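Local atomic coordinates of carboxylesterase (Ferroplasma acidiphilum, PDB entry 3WJ2), a protein that hydrolyses carboxylic esters as a carboxylesterase of the alpha/beta-hydrolase fold, and may, like relatives, act on lipid esters. Residues I15-S18 and K19-G22; A188-N191 and F192-S195; D251-R254 and D255-T259; V289-G292 and A293-V297. All coordinates share one frame; numbering follows the deposited sequence.

Contact 1. Residues I15-S18 and K19-G22; sequences IELS and KSAG
Glu16 and Lys19 lie side by side on helix 12-20 and point the same way, and the carboxylate of Glu16 meets the aliphatic flank of Lys19, not its ammonium. Glu16 OE1 comes to 3.8 Å from Lys19 CD, whereas its distance to Lys19 NZ is 5.5 Å. The carboxylate is brought there by a chain that folds back at chi2 (-71°), while Lys19 runs extended until a bend at chi4 carries the ammonium aside. On a neighbouring strip of the helix, Leu17 CD1 stands 4.1 Å from Ser20 OG. That hydroxyl is turned back along its own helix: with chi1 at 77° it reaches Leu17 O and donates a hydrogen bond of 2.8 Å from Ser20 OG, approaching the carbonyl from the side at a C=O...O angle of 118°.

In the backbone, the helical bonds Lys19 N to Ile15 O and Ser20 N to Glu16 O persist, but the ladder frays at the next residue. Ala21 N divides its hydrogen between Leu17 O and Ser18 O, both bonds weak. Gly22 then leaves helical geometry with positive phi, and a water spans the turn by donating to Ser18 O and Gly22 O. Ser18 OG faces elsewhere and is bonded to Tyr203 O, which fastens the helix to the loop around Tyr203 and Val204.

The chemistry is that of a C-terminal helix end on the protein surface: hydroxyl and water take up carbonyls whose regular amide partners are failing, and the Glu16-Lys19 pair can contribute at most a diffuse electrostatic attraction.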
loop_
_atom_site.group_PDB
_atom_site.type_symbol
_atom_site.label_atom_id
_atom_site.label_comp_id
_atom_site.label_asym_id
_atom_site.label_seq_id
_atom_site.Cartn_x
_atom_site.Cartn_y
_atom_site.Cartn_z
ATOM N N ILE B 15 10.167 5.777 20.381
ATOM C CA ILE B 15 10.423 4.473 19.870
ATOM C C ILE B 15 11.555 3.783 20.650
ATOM O O ILE B 15 11.418 2.647 21.079
ATOM C CB ILE B 15 10.678 4.533 18.346
ATOM C CG1 ILE B 15 9.390 5.071 17.675
ATOM C CG2 ILE B 15 11.157 3.203 17.840
ATOM C CD1 ILE B 15 9.524 5.122 16.056
ATOM N N GLU B 16 12.597 4.563 20.890
ATOM C CA GLU B 16 13.761 4.012 21.682
ATOM C C GLU B 16 13.343 3.690 23.106
ATOM O O GLU B 16 13.754 2.674 23.648
ATOM C CB GLU B 16 14.899 5.028 21.704
ATOM C CG GLU B 16 15.624 5.232 20.340
ATOM C CD GLU B 16 16.509 4.060 19.881
ATOM O OE1 GLU B 16 16.749 3.075 20.621
ATOM O OE2 GLU B 16 16.984 4.144 18.735
ATOM N N LEU B 17 12.543 4.528 23.720
ATOM C CA LEU B 17 12.106 4.352 25.114
ATOM C C LEU B 17 11.191 3.155 25.225
ATOM O O LEU B 17 11.308 2.305 26.166
ATOM C CB LEU B 17 11.308 5.580 25.572
ATOM C CG LEU B 17 10.675 5.547 26.977
ATOM C CD1 LEU B 17 11.766 5.605 28.108
ATOM C CD2 LEU B 17 9.640 6.712 27.083
ATOM N N SER B 18 10.275 3.027 24.244
ATOM C CA SER B 18 9.472 1.842 24.151
ATOM C C SER B 18 10.298 0.539 24.029
ATOM O O SER B 18 9.992 -0.477 24.709
ATOM C CB SER B 18 8.475 1.962 22.994
ATOM O OG SER B 18 8.007 0.655 22.830
ATOM N N LYS B 19 11.337 0.543 23.180
ATOM C CA LYS B 19 12.253 -0.589 23.059
ATOM C C LYS B 19 12.959 -0.902 24.426
ATOM O O LYS B 19 13.118 -2.070 24.834
ATOM C CB LYS B 19 13.248 -0.219 21.953
ATOM C CG LYS B 19 14.418 -1.185 21.740
ATOM C CD LYS B 19 15.511 -0.547 20.778
ATOM C CE LYS B 19 16.449 -1.640 20.174
ATOM N NZ LYS B 19 17.303 -2.332 21.183
ATOM N N SER B 20 13.316 0.158 25.111
ATOM C CA SER B 20 14.106 -0.051 26.349
ATOM C C SER B 20 13.272 -0.718 27.459
ATOM O O SER B 20 13.830 -1.319 28.421
ATOM C CB SER B 20 14.721 1.248 26.776
ATOM O OG SER B 20 13.800 2.068 27.391
ATOM N N ALA B 21 11.938 -0.619 27.383
ATOM C CA ALA B 21 11.140 -1.194 28.448
ATOM C C ALA B 21 10.943 -2.685 28.296
ATOM O O ALA B 21 10.505 -3.313 29.233
ATOM C CB ALA B 21 9.722 -0.422 28.583
ATOM N N GLY B 22 11.221 -3.220 27.092
ATOM C CA GLY B 22 11.176 -4.643 26.788
ATOM C C GLY B 22 9.716 -5.075 26.661
ATOM O O GLY B 22 8.835 -4.231 26.598
HETATM O O HOH W 1 7.944 -1.851 25.832
#

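Contact 2. Residues A188-N191 and F192-S195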
loop_
_atom_site.group_PDB
_atom_site.type_symbol
_atom_site.label_atom_id
_atom_site.label_comp_id
_atom_site.label_asym_id
_atom_site.label_seq_id
_atom_site.Cartn_x
_atom_site.Cartn_y
_atom_site.Cartn_z
ATOM N N ALA B 188 -11.717 -3.333 15.511
ATOM C CA ALA B 188 -11.941 -4.660 14.867
ATOM C C ALA B 188 -11.075 -5.716 15.550
ATOM O O ALA B 188 -9.994 -5.449 16.173
ATOM C CB ALA B 188 -11.578 -4.577 13.333
ATOM N N PRO B 189 -11.491 -7.003 15.319
ATOM C CA PRO B 189 -10.685 -8.073 15.845
ATOM C C PRO B 189 -9.512 -8.323 14.920
ATOM O O PRO B 189 -9.499 -9.396 14.253
ATOM C CB PRO B 189 -11.625 -9.282 15.779
ATOM C CG PRO B 189 -12.526 -8.994 14.551
ATOM C CD PRO B 189 -12.726 -7.481 14.641
ATOM N N ASP B 190 -8.430 -7.568 15.029
ATOM C CA ASP B 190 -7.381 -7.631 13.883
ATOM C C ASP B 190 -6.008 -8.122 14.261
ATOM O O ASP B 190 -5.247 -7.435 14.969
ATOM C CB ASP B 190 -7.346 -6.239 13.244
ATOM C CG ASP B 190 -6.377 -6.142 12.061
ATOM O OD1 ASP B 190 -6.068 -7.217 11.565
ATOM O OD2 ASP B 190 -6.037 -4.981 11.699
ATOM N N ASN B 191 -5.599 -9.295 13.799
ATOM C CA ASN B 191 -4.192 -9.712 13.886
ATOM C C ASN B 191 -3.664 -10.113 12.502
ATOM O O ASN B 191 -2.753 -10.963 12.337
ATOM C CB ASN B 191 -3.952 -10.843 14.907
ATOM C CG ASN B 191 -4.584 -12.147 14.479
ATOM O OD1 ASN B 191 -5.545 -12.152 13.704
ATOM N ND2 ASN B 191 -4.103 -13.254 15.021
ATOM N N PHE B 192 -4.197 -9.458 11.501
ATOM C CA PHE B 192 -3.844 -9.949 10.144
ATOM C C PHE B 192 -3.867 -8.892 9.066
ATOM O O PHE B 192 -3.527 -9.287 7.906
ATOM C CB PHE B 192 -4.813 -11.143 9.738
ATOM C CG PHE B 192 -6.227 -10.785 9.807
ATOM C CD1 PHE B 192 -6.851 -9.973 8.829
ATOM C CD2 PHE B 192 -6.951 -11.166 10.977
ATOM C CE1 PHE B 192 -8.199 -9.591 8.955
ATOM C CE2 PHE B 192 -8.236 -10.760 11.163
ATOM C CZ PHE B 192 -8.905 -10.031 10.140
ATOM N N SER B 193 -4.432 -7.658 9.247
ATOM C CA SER B 193 -4.402 -6.636 8.177
ATOM C C SER B 193 -2.934 -6.225 7.876
ATOM O O SER B 193 -2.014 -6.574 8.569
ATOM C CB SER B 193 -5.197 -5.379 8.550
ATOM O OG SER B 193 -4.469 -4.719 9.639
ATOM N N ARG B 194 -2.743 -5.593 6.740
ATOM C CA ARG B 194 -1.387 -5.242 6.354
ATOM C C ARG B 194 -0.805 -4.176 7.290
ATOM O O ARG B 194 0.327 -4.322 7.693
ATOM C CB ARG B 194 -1.370 -4.777 4.913
ATOM C CG ARG B 194 0.145 -4.465 4.447
ATOM C CD ARG B 194 0.243 -3.983 2.947
ATOM N NE ARG B 194 1.709 -3.778 2.668
ATOM C CZ ARG B 194 2.585 -4.745 2.364
ATOM N NH1 ARG B 194 2.182 -6.020 2.256
ATOM N NH2 ARG B 194 3.909 -4.472 2.212
ATOM N N SER B 195 -1.645 -3.201 7.720
ATOM C CA SER B 195 -0.988 -2.248 8.659
ATOM C C SER B 195 -0.633 -2.998 9.933
ATOM O O SER B 195 0.371 -2.696 10.617
ATOM C CB SER B 195 -1.921 -1.057 8.998
ATOM O OG SER B 195 -3.184 -1.503 9.585
#
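An Asx turn at Asp190 leads from the loop after strand 180-183 into helix 194-198, with Ser193 as the N-cap, in the alpha/beta-hydrolase fold. Asp190 turns its carboxylate to the backbone N-H groups of Phe192 and Ser193; CG trans to the backbone N puts it there. Its OD1 accepts from Phe192 N and from Ser193 N, each at 2.9 Å and nearly straight. The Ser193 amide uses the syn lone pair, while the Phe192 amide arrives on the syn side but 32° out of the carboxylate plane. With both oxygens engaged, since OD2 takes the Ser193 hydroxyl, the carboxylate is held against rotation. Ser193 OG also caps Phe196 N, so Asp190 acts as a second shell to the helix cap.

The Phe192 ring lies over the same carboxylate, Asp190 OD1 standing 3.8 Å above the ring centre. At the ring's edge Asn191 OD1 approaches Phe192 CD2 to 3.2 Å, with amide and ring planes 77° apart. Asn191 ND2 is committed to Leu232 O of the second subunit. Phe192 of the second subunit meets this ring, their planes about 30° apart. The turn therefore forms part of a subunit interface, to which Phe192 O also contributes a bond with Thr259 OG1 of the second subunit. The shortest polar link within the turn is the one from Ser193 OG to Asp190 OD2, 2.6 Å, made on the syn lone pair of the acceptor.

Contact 3. Residues D251-R254 and D255-T259; sequences DPLR and DPEET
A type I turn from Asp251 to Arg254 runs into helix 254-266, whose first turn is closed by Glu258 N bonding to Arg254 O at 3.1 Å. Arg254 and Asp255 point the same way and pair side-on: Arg254 NE and NH2 both grip the oxygen OD1 of Asp255, NH2 at 2.9 Å in a salt bridge. The oxygen lies in the guanidinium plane, but the carboxylate is turned 39° from it, and NE meets OD1 from above the carboxylate. A bend at chi3 (78°) folds the arginine over to this partner, and Glu249 O takes its NH1.

Glu258 crosses the same arginine one turn on, its OE2 resting 3.4 Å from the aliphatic Arg254 CG. That oxygen is held by Arg275 in a salt bridge and by Thr247; it lies 4.4 Å from Arg254 NE, out of the guanidinium plane, so only charge attraction is likely. An Asx turn at Asp251, OD1 accepting from Leu253 N at 2.9 Å, overlaps the type I turn where the loop after strand 243-248 enters the helix. Asp251 also touches His281, a placement consistent with the acid and histidine of the catalytic triad in alpha/beta-hydrolases.

Glu257 reaches back with an extended chain and lays OE2 3.3 Å from Leu253 CB. A water donates to Asp251 OD2 and Glu257 OE1, bridging the two side chains. Asp251 OD2 also pairs with Asn248 ND2, and Leu253 touches His281 too.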
loop_
_atom_site.group_PDB
_atom_site.type_symbol
_atom_site.label_atom_id
_atom_site.label_comp_id
_atom_site.label_asym_id
_atom_site.label_seq_id
_atom_site.Cartn_x
_atom_site.Cartn_y
_atom_site.Cartn_z
ATOM N N ASP B 251 0.981 2.729 12.009
ATOM C CA ASP B 251 0.251 2.316 13.263
ATOM C C ASP B 251 -0.468 1.032 12.882
ATOM O O ASP B 251 -1.183 0.960 11.856
ATOM C CB ASP B 251 -0.769 3.441 13.601
ATOM C CG ASP B 251 -1.725 3.087 14.733
ATOM O OD1 ASP B 251 -1.824 2.011 15.257
ATOM O OD2 ASP B 251 -2.386 4.100 15.112
ATOM N N PRO B 252 -0.292 -0.041 13.656
ATOM C CA PRO B 252 -1.010 -1.310 13.324
ATOM C C PRO B 252 -2.541 -1.176 13.215
ATOM O O PRO B 252 -3.203 -1.930 12.497
ATOM C CB PRO B 252 -0.588 -2.300 14.389
ATOM C CG PRO B 252 0.017 -1.417 15.520
ATOM C CD PRO B 252 0.446 -0.127 14.945
ATOM N N LEU B 253 -3.137 -0.210 13.955
ATOM C CA LEU B 253 -4.584 -0.028 13.970
ATOM C C LEU B 253 -5.153 0.731 12.775
ATOM O O LEU B 253 -6.349 0.948 12.677
ATOM C CB LEU B 253 -5.001 0.792 15.229
ATOM C CG LEU B 253 -4.697 0.026 16.471
ATOM C CD1 LEU B 253 -5.425 0.746 17.700
ATOM C CD2 LEU B 253 -4.941 -1.429 16.501
ATOM N N ARG B 254 -4.307 1.241 11.856
ATOM C CA ARG B 254 -4.700 2.172 10.834
ATOM C C ARG B 254 -5.713 1.580 9.823
ATOM O O ARG B 254 -6.684 2.242 9.481
ATOM C CB ARG B 254 -3.423 2.586 10.056
ATOM C CG ARG B 254 -3.657 3.555 8.867
ATOM C CD ARG B 254 -2.392 3.593 7.978
ATOM N NE ARG B 254 -2.417 2.386 7.168
ATOM C CZ ARG B 254 -1.394 2.083 6.351
ATOM N NH1 ARG B 254 -0.239 2.764 6.410
ATOM N NH2 ARG B 254 -1.483 0.997 5.585
ATOM N N ASP B 255 -5.399 0.415 9.269
ATOM C CA ASP B 255 -6.282 -0.015 8.109
ATOM C C ASP B 255 -7.791 -0.192 8.507
ATOM O O ASP B 255 -8.664 0.346 7.801
ATOM C CB ASP B 255 -5.772 -1.267 7.430
ATOM C CG ASP B 255 -4.487 -0.991 6.545
ATOM O OD1 ASP B 255 -4.174 0.173 6.279
ATOM O OD2 ASP B 255 -3.861 -1.989 6.141
ATOM N N PRO B 256 -8.077 -0.849 9.653
ATOM C CA PRO B 256 -9.508 -0.901 10.024
ATOM C C PRO B 256 -10.157 0.463 10.236
ATOM O O PRO B 256 -11.362 0.639 9.959
ATOM C CB PRO B 256 -9.507 -1.764 11.333
ATOM C CG PRO B 256 -8.209 -2.623 11.242
ATOM C CD PRO B 256 -7.235 -1.589 10.611
ATOM N N GLU B 257 -9.374 1.456 10.712
ATOM C CA GLU B 257 -9.959 2.762 10.862
ATOM C C GLU B 257 -10.346 3.408 9.580
ATOM O O GLU B 257 -11.277 4.183 9.488
ATOM C CB GLU B 257 -8.917 3.687 11.627
ATOM C CG GLU B 257 -8.663 3.171 13.056
ATOM C CD GLU B 257 -7.376 3.744 13.618
ATOM O OE1 GLU B 257 -6.712 4.465 12.856
ATOM O OE2 GLU B 257 -7.063 3.383 14.819
ATOM N N GLU B 258 -9.491 3.227 8.551
ATOM C CA GLU B 258 -9.695 3.873 7.254
ATOM C C GLU B 258 -10.880 3.124 6.608
ATOM O O GLU B 258 -11.735 3.830 6.016
ATOM C CB GLU B 258 -8.419 3.781 6.407
ATOM C CG GLU B 258 -7.321 4.665 7.150
ATOM C CD GLU B 258 -6.097 4.932 6.314
ATOM O OE1 GLU B 258 -5.884 4.314 5.190
ATOM O OE2 GLU B 258 -5.272 5.748 6.765
ATOM N N THR B 259 -11.023 1.848 6.920
ATOM C CA THR B 259 -12.270 1.131 6.420
ATOM C C THR B 259 -13.502 1.681 7.100
ATOM O O THR B 259 -14.515 1.991 6.449
ATOM C CB THR B 259 -12.177 -0.339 6.729
ATOM O OG1 THR B 259 -11.077 -0.903 5.954
ATOM C CG2 THR B 259 -13.497 -1.115 6.527
HETATM O O HOH W 2 -3.993 4.778 12.953
#

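Contact 4. Residues V289-G292 and A293-V297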
loop_
_atom_site.group_PDB
_atom_site.type_symbol
_atom_site.label_atom_id
_atom_site.label_comp_id
_atom_site.label_asym_id
_atom_site.label_seq_id
_atom_site.Cartn_x
_atom_site.Cartn_y
_atom_site.Cartn_z
ATOM N N VAL B 289 5.679 16.656 21.828
ATOM C CA VAL B 289 6.999 16.278 21.336
ATOM C C VAL B 289 7.099 16.267 19.855
ATOM O O VAL B 289 8.203 16.231 19.319
ATOM C CB VAL B 289 7.447 14.957 21.933
ATOM C CG1 VAL B 289 7.604 15.089 23.536
ATOM C CG2 VAL B 289 6.560 13.873 21.579
ATOM N N SER B 290 5.944 16.258 19.171
ATOM C CA SER B 290 5.929 16.370 17.713
ATOM C C SER B 290 5.047 17.501 17.214
ATOM O O SER B 290 3.861 17.535 17.540
ATOM C CB SER B 290 5.421 15.021 17.131
ATOM O OG SER B 290 4.985 15.208 15.745
ATOM N N ASP B 291 5.633 18.481 16.492
ATOM C CA ASP B 291 4.932 19.598 16.029
ATOM C C ASP B 291 3.882 19.118 14.983
ATOM O O ASP B 291 2.812 19.739 14.863
ATOM C CB ASP B 291 5.840 20.688 15.413
ATOM C CG ASP B 291 5.059 21.977 15.193
ATOM O OD1 ASP B 291 4.549 22.569 16.197
ATOM O OD2 ASP B 291 4.864 22.383 14.029
ATOM N N GLY B 292 4.272 18.162 14.150
ATOM C CA GLY B 292 3.276 17.619 13.177
ATOM C C GLY B 292 2.054 17.098 13.941
ATOM O O GLY B 292 0.905 17.436 13.497
ATOM N N ALA B 293 2.266 16.281 14.963
ATOM C CA ALA B 293 1.126 15.748 15.756
ATOM C C ALA B 293 0.334 16.903 16.379
ATOM O O ALA B 293 -0.883 16.957 16.377
ATOM C CB ALA B 293 1.580 14.786 16.746
ATOM N N ARG B 294 1.037 17.864 17.011
ATOM C CA ARG B 294 0.361 19.054 17.525
ATOM C C ARG B 294 -0.526 19.749 16.503
ATOM O O ARG B 294 -1.652 20.175 16.831
ATOM C CB ARG B 294 1.469 20.048 18.036
ATOM C CG ARG B 294 0.881 21.200 18.802
ATOM C CD ARG B 294 2.181 22.026 19.234
ATOM N NE ARG B 294 1.691 22.961 20.254
ATOM C CZ ARG B 294 1.785 22.764 21.583
ATOM N NH1 ARG B 294 2.426 21.723 22.124
ATOM N NH2 ARG B 294 1.286 23.681 22.388
ATOM N N ASN B 295 -0.056 19.958 15.272
ATOM C CA ASN B 295 -0.831 20.623 14.242
ATOM C C ASN B 295 -2.076 19.739 13.858
ATOM O O ASN B 295 -3.121 20.333 13.604
ATOM C CB ASN B 295 0.000 20.861 13.036
ATOM C CG ASN B 295 0.879 22.054 13.217
ATOM O OD1 ASN B 295 2.092 21.986 12.891
ATOM N ND2 ASN B 295 0.333 23.105 13.733
ATOM N N ILE B 296 -1.940 18.438 13.819
ATOM C CA ILE B 296 -3.150 17.558 13.508
ATOM C C ILE B 296 -4.167 17.714 14.594
ATOM O O ILE B 296 -5.388 17.867 14.292
ATOM C CB ILE B 296 -2.695 16.103 13.259
ATOM C CG1 ILE B 296 -1.971 16.069 11.939
ATOM C CG2 ILE B 296 -3.894 15.066 13.341
ATOM C CD1 ILE B 296 -1.162 14.743 11.796
ATOM N N VAL B 297 -3.732 17.676 15.868
ATOM C CA VAL B 297 -4.691 17.867 16.946
ATOM C C VAL B 297 -5.322 19.271 16.867
ATOM O O VAL B 297 -6.519 19.428 17.062
ATOM C CB VAL B 297 -4.001 17.659 18.329
ATOM C CG1 VAL B 297 -5.041 18.031 19.474
ATOM C CG2 VAL B 297 -3.486 16.265 18.480
#
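Ser290 and Ala293 meet at the start of helix 291-303, where Ser290 is the N-cap. Ser290 OG makes the capping bond, accepting from Ala293 N at 3.0 Å, with the N-H almost straight at 171°. The hydroxyl gets there because chi1 of 162° sets OG beside its carbonyl carbon, facing the first turn.

The backbone bonds follow in regular helical steps. Arg294 N donates to Ser290 O, Asn295 N to Asp291 O and Ile296 N to Gly292 O, all between 2.9 and 3.0 Å.

Van der Waals contacts fill in round these bonds. Ala293 CB packs against Ser290 OG at 3.6 Å, and Ile296 CG1 lies 3.5 Å from Gly292 O. Met279 on strand 271-280 touches Ser290, Ala293 and Ile296, joining this face of the helix to a strand that is outermost within this chain, while Arg294 and Val297 touch Phe101 on helix 96-106.

Charged groups meet less directly. Asp291 and Arg294 cross with their carboxylate and guanidinium planes only 5° apart, yet Asp291 OD1 touches the methylene Arg294 CD at 3.9 Å and is 5.0 Å from Arg294 NE. Each finds its partner elsewhere: Asp291 OD2 forms a salt bridge with Arg270 of the fourth subunit, and Arg294 NH1 bonds to Phe287 O.

The chemistry suits a helix N terminus: a serine oxygen accepts from an amide of the first turn, and Asp291, if ionised as its salt bridge suggests, would interact favourably with the helix dipole while joining two subunits.

Overall arrangement
All four contacts are local and follow one another along the chain, so none nests within or crosses another. Contact 1 closes the end of the N-terminal helix 12-20, at the surface and touching none of the others. Contact 2 shapes the loop after strand 180-183 into helix 194-198, and contact 3 the loop after strand 243-248 into helix 254-266. These two touch: Ser195 OG meets Pro252 O and Asp255 N, tying the two helix starts together, and both face the second subunit. Contact 4 starts helix 291-303, about 11 Å at the nearest atoms from contact 3, and joins the fourth subunit.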